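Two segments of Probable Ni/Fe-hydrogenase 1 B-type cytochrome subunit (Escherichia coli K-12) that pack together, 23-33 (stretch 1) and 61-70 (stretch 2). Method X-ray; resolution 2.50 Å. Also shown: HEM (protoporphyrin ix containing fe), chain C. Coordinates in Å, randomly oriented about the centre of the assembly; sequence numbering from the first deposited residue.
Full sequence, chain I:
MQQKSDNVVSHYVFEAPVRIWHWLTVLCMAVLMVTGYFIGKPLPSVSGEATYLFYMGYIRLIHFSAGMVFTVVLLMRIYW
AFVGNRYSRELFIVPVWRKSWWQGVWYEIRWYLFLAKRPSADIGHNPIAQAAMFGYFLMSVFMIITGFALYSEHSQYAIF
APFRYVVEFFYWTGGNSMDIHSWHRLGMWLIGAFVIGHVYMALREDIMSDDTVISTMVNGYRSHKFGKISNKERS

Stretch 1 (23-33) WLTVLCMAVLM
Stretch 2 61-70: LIHFSAGMVF

Residues 23-33 and 61-70 are both helical throughout, and each helix extends beyond its stretch in both directions. The two run in nearly opposite directions, with 150° between their N-to-C vectors (signed crossing angle -150°) and a closest axial approach of 9.1 Å. The register is set by two CA-CA pairs, Cys28 with Ala66 at 5.6 Å and Leu32 with His63 at 5.5 Å. Regular i to i+4 backbone hydrogen bonds hold each helix, for example Leu32 N to Cys28 O at 2.7 Å and Phe70 N to Ala66 O at 2.8 Å; the bond from Val31 N to Leu27 O, at 3.2 Å, is weak. No hydrogen bond crosses the interface, which buries 530 Å² in total and is held by apolar packing.

Leu32 contributes the largest share, 110 Å². Its CA-to-CB bond points sideways, but chi1 of -78° (m) and chi2 of 155° (t) bring its end nearer the second helix, where the side chain fits as a knob among His63, Ala66, Gly67 and Phe70. Leu32 CD2 lies over one face of the imidazole, 3.7 Å from the centroid of the His63 ring and 14° off its normal, a CH-pi contact. Leu32 CD2 is also 3.6 Å from Gly67 N, while Leu32 CD1 reaches Phe70 CB at 3.7 Å and Leu32 CG stands 4.1 Å from Ala66 CB. Gly67 has no side chain; an ideal CB on Gly67 would lie 3.5 Å from Leu32 CD2, and that same ideal CB would be crowded by HEM C2C at 3.0 Å.

Phe70, covered over 94 Å², is the reciprocal knob, set among Thr25, Cys28, Met29 and Leu32. Its CA-to-CB bond points sideways, with chi1 at 175° (t) and chi2 at 82°. Cys28 CB sits at the edge of the ring, near its plane, and is 3.7 Å from Phe70 CB. Farther out, Phe70 CE1 meets Thr25 CG2 at 3.7 Å and Met29 CE at 3.6 Å. Met29 (chi1 t, chi2 p, chi3 p) also brings Met29 SD to 3.2 Å from HEM CBB.

The CA-to-CB bond of Cys28 (chi1 -78°, m) points toward the second helix, and Cys28 SG lies 3.6 Å from Phe70 N and 3.8 Å from Val69 CG1. Around this centre, Val31 (chi1 t) places Val31 CG1 3.6 Å from Ile62 CG2 and 3.9 Å from Ala66 CB; at the other end Leu24 CD2 approaches Val69 CG1 at 4.2 Å.

His63, with chi1 at -167° (t) and chi2 at 84°, links this packing to the heme. His63 NE2 binds the iron, HEM FE, at 2.1 Å, and a second ligand comes from elsewhere in the structure. Leu32 O lies 3.0 Å from His63 CE1, and Leu32 O is 3.1 Å from HEM CHB. Leu32 O is also 3.4 Å from His63 ND1, but the angle is too poor for a hydrogen bond.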

# COMPACT_ATOMS: atom_id res chain seq x y z
N TRP I 23 3.92 36.24 38.33
CA TRP I 23 4.75 35.27 37.62
C TRP I 23 3.92 34.11 37.22
O TRP I 23 4.27 33.38 36.31
CB TRP I 23 5.93 34.79 38.48
CG TRP I 23 6.95 35.83 38.66
CD1 TRP I 23 7.42 36.30 39.84
CD2 TRP I 23 7.62 36.58 37.62
NE1 TRP I 23 8.35 37.28 39.61
CE2 TRP I 23 8.49 37.48 38.26
CE3 TRP I 23 7.57 36.56 36.21
CZ2 TRP I 23 9.32 38.38 37.54
CZ3 TRP I 23 8.39 37.46 35.49
CH2 TRP I 23 9.25 38.35 36.16
N LEU I 24 2.81 33.95 37.91
CA LEU I 24 1.85 32.95 37.53
C LEU I 24 1.19 33.35 36.20
O LEU I 24 1.37 32.67 35.20
CB LEU I 24 0.82 32.75 38.65
CG LEU I 24 0.19 31.36 38.62
CD1 LEU I 24 1.24 30.26 38.53
CD2 LEU I 24 -0.69 31.18 39.83
N THR I 25 0.46 34.46 36.22
CA THR I 25 -0.13 35.08 35.04
C THR I 25 0.79 35.07 33.81
O THR I 25 0.34 34.80 32.71
CB THR I 25 -0.48 36.53 35.35
OG1 THR I 25 -1.07 36.60 36.64
CG2 THR I 25 -1.48 37.04 34.39
N VAL I 26 2.06 35.36 34.01
CA VAL I 26 3.04 35.32 32.93
C VAL I 26 3.20 33.89 32.45
O VAL I 26 3.24 33.64 31.26
CB VAL I 26 4.40 35.91 33.37
CG1 VAL I 26 5.50 35.63 32.35
CG2 VAL I 26 4.26 37.39 33.63
N LEU I 27 3.27 32.95 33.39
CA LEU I 27 3.39 31.56 33.06
C LEU I 27 2.15 31.12 32.31
O LEU I 27 2.25 30.46 31.31
CB LEU I 27 3.60 30.74 34.34
CG LEU I 27 3.88 29.25 34.25
CD1 LEU I 27 5.21 29.04 33.55
CD2 LEU I 27 3.92 28.68 35.65
N CYS I 28 0.98 31.53 32.78
CA CYS I 28 -0.28 31.24 32.12
C CYS I 28 -0.32 31.86 30.74
O CYS I 28 -0.56 31.17 29.76
CB CYS I 28 -1.46 31.72 32.96
SG CYS I 28 -1.83 30.60 34.33
N MET I 29 -0.05 33.15 30.67
CA MET I 29 0.05 33.87 29.40
C MET I 29 0.94 33.14 28.39
O MET I 29 0.52 32.89 27.27
CB MET I 29 0.57 35.29 29.64
CG MET I 29 0.41 36.23 28.45
SD MET I 29 -1.33 36.38 28.02
CE MET I 29 -1.93 37.45 29.32
N ALA I 30 2.16 32.77 28.79
CA ALA I 30 3.10 32.12 27.88
C ALA I 30 2.54 30.81 27.36
O ALA I 30 2.85 30.39 26.25
CB ALA I 30 4.45 31.90 28.54
N VAL I 31 1.70 30.17 28.17
CA VAL I 31 1.20 28.86 27.84
C VAL I 31 -0.05 29.00 26.97
O VAL I 31 -0.19 28.29 25.97
CB VAL I 31 0.94 28.01 29.11
CG1 VAL I 31 0.10 26.79 28.79
CG2 VAL I 31 2.25 27.57 29.75
N LEU I 32 -0.92 29.93 27.34
CA LEU I 32 -2.14 30.18 26.57
C LEU I 32 -1.84 30.68 25.16
O LEU I 32 -2.64 30.47 24.25
CB LEU I 32 -3.03 31.18 27.30
CG LEU I 32 -3.83 30.63 28.47
CD1 LEU I 32 -4.16 31.74 29.44
CD2 LEU I 32 -5.11 29.95 28.00
N MET I 33 -0.68 31.32 24.99
CA MET I 33 -0.22 31.81 23.69
C MET I 33 0.37 30.68 22.86
O MET I 33 -0.17 30.33 21.83
CB MET I 33 0.81 32.93 23.87
CG MET I 33 0.21 34.25 24.35
SD MET I 33 1.30 35.70 24.22
CE MET I 33 2.92 35.03 24.62
N LEU I 61 -6.07 20.71 26.22
CA LEU I 61 -6.36 20.47 27.63
C LEU I 61 -5.54 21.44 28.46
O LEU I 61 -6.08 22.09 29.36
CB LEU I 61 -6.01 19.03 28.01
CG LEU I 61 -6.09 18.58 29.48
CD1 LEU I 61 -6.68 17.18 29.56
CD2 LEU I 61 -4.72 18.59 30.15
N ILE I 62 -4.24 21.51 28.16
CA ILE I 62 -3.32 22.43 28.80
C ILE I 62 -3.84 23.85 28.60
O ILE I 62 -3.77 24.66 29.52
CB ILE I 62 -1.90 22.26 28.23
CG1 ILE I 62 -1.36 20.88 28.60
CG2 ILE I 62 -0.98 23.33 28.78
CD1 ILE I 62 -0.03 20.55 27.97
N HIS I 63 -4.38 24.15 27.43
CA HIS I 63 -4.96 25.46 27.15
C HIS I 63 -6.15 25.77 28.05
O HIS I 63 -6.17 26.79 28.72
CB HIS I 63 -5.33 25.57 25.68
CG HIS I 63 -5.64 26.98 25.24
ND1 HIS I 63 -4.66 27.87 24.87
CD2 HIS I 63 -6.82 27.64 25.11
CE1 HIS I 63 -5.22 29.02 24.54
NE2 HIS I 63 -6.53 28.91 24.68
N PHE I 64 -7.14 24.89 28.08
CA PHE I 64 -8.39 25.20 28.80
C PHE I 64 -8.16 25.39 30.30
O PHE I 64 -8.83 26.20 30.95
CB PHE I 64 -9.44 24.11 28.58
CG PHE I 64 -9.70 23.80 27.14
CD1 PHE I 64 -9.52 24.76 26.15
CD2 PHE I 64 -10.14 22.53 26.76
CE1 PHE I 64 -9.75 24.47 24.82
CE2 PHE I 64 -10.38 22.23 25.43
CZ PHE I 64 -10.19 23.20 24.45
N SER I 65 -7.18 24.66 30.83
CA SER I 65 -6.98 24.59 32.26
C SER I 65 -5.97 25.67 32.68
O SER I 65 -6.07 26.21 33.79
CB SER I 65 -6.62 23.16 32.71
OG SER I 65 -5.36 22.76 32.24
N ALA I 66 -5.06 26.03 31.77
CA ALA I 66 -4.27 27.26 31.93
C ALA I 66 -5.18 28.48 31.90
O ALA I 66 -4.97 29.45 32.60
CB ALA I 66 -3.19 27.37 30.87
N GLY I 67 -6.22 28.40 31.09
CA GLY I 67 -7.20 29.45 31.02
C GLY I 67 -8.07 29.52 32.25
O GLY I 67 -8.64 30.55 32.54
N MET I 68 -8.17 28.40 32.97
CA MET I 68 -8.89 28.36 34.23
C MET I 68 -8.08 29.10 35.27
O MET I 68 -8.56 30.08 35.85
CB MET I 68 -9.17 26.92 34.67
CG MET I 68 -10.19 26.19 33.81
SD MET I 68 -11.87 26.74 34.14
CE MET I 68 -12.84 25.60 33.16
N VAL I 69 -6.85 28.64 35.47
CA VAL I 69 -5.90 29.26 36.42
C VAL I 69 -5.75 30.76 36.14
O VAL I 69 -5.94 31.58 37.04
CB VAL I 69 -4.51 28.57 36.40
CG1 VAL I 69 -3.57 29.26 37.37
CG2 VAL I 69 -4.63 27.10 36.73
N PHE I 70 -5.40 31.08 34.89
CA PHE I 70 -5.30 32.46 34.43
C PHE I 70 -6.51 33.28 34.81
O PHE I 70 -6.37 34.37 35.33
CB PHE I 70 -5.11 32.51 32.91
CG PHE I 70 -5.13 33.89 32.35
CD1 PHE I 70 -3.97 34.68 32.38
CD2 PHE I 70 -6.29 34.43 31.80
CE1 PHE I 70 -3.97 35.97 31.88
CE2 PHE I 70 -6.30 35.72 31.29
CZ PHE I 70 -5.13 36.49 31.33
CHA HEM C . -8.34 28.80 21.40
CHB HEM C . -5.06 31.92 22.93
CHC HEM C . -7.58 32.59 26.97
CHD HEM C . -10.52 29.01 25.68
C1A HEM C . -7.31 29.69 21.46
C2A HEM C . -6.60 30.09 20.32
C3A HEM C . -5.68 30.98 20.74
C4A HEM C . -5.82 31.11 22.13
CMA HEM C . -4.68 31.67 19.85
CAA HEM C . -6.81 29.60 18.91
CBA HEM C . -7.93 30.32 18.19
CGA HEM C . -8.06 29.78 16.80
O1A HEM C . -7.21 29.94 15.92
O2A HEM C . -9.08 29.15 16.51
C1B HEM C . -5.50 32.40 24.17
C2B HEM C . -4.82 33.42 24.89
C3B HEM C . -5.54 33.61 26.02
C4B HEM C . -6.65 32.67 25.96
CMB HEM C . -3.56 34.14 24.47
CAB HEM C . -5.34 34.55 27.14
CBB HEM C . -4.23 35.24 27.27
C1C HEM C . -8.58 31.62 27.00
C2C HEM C . -9.42 31.38 28.09
C3C HEM C . -10.26 30.37 27.71
C4C HEM C . -9.91 30.00 26.39
CMC HEM C . -9.45 32.10 29.41
CAC HEM C . -11.32 29.79 28.55
CBC HEM C . -11.31 28.50 28.87
C1D HEM C . -10.16 28.72 24.38
C2D HEM C . -10.93 27.76 23.61
C3D HEM C . -10.32 27.68 22.40
C4D HEM C . -9.19 28.62 22.47
CMD HEM C . -12.13 27.01 24.13
CAD HEM C . -10.67 26.84 21.19
CBD HEM C . -10.78 25.35 21.51
CGD HEM C . -11.04 24.46 20.33
O1D HEM C . -12.15 24.40 19.79
O2D HEM C . -10.14 23.74 19.88
NA HEM C . -6.85 30.34 22.56
NB HEM C . -6.57 31.98 24.84
NC HEM C . -8.85 30.74 26.01
ND HEM C . -9.14 29.22 23.67
FE HEM C . -7.90 30.49 24.21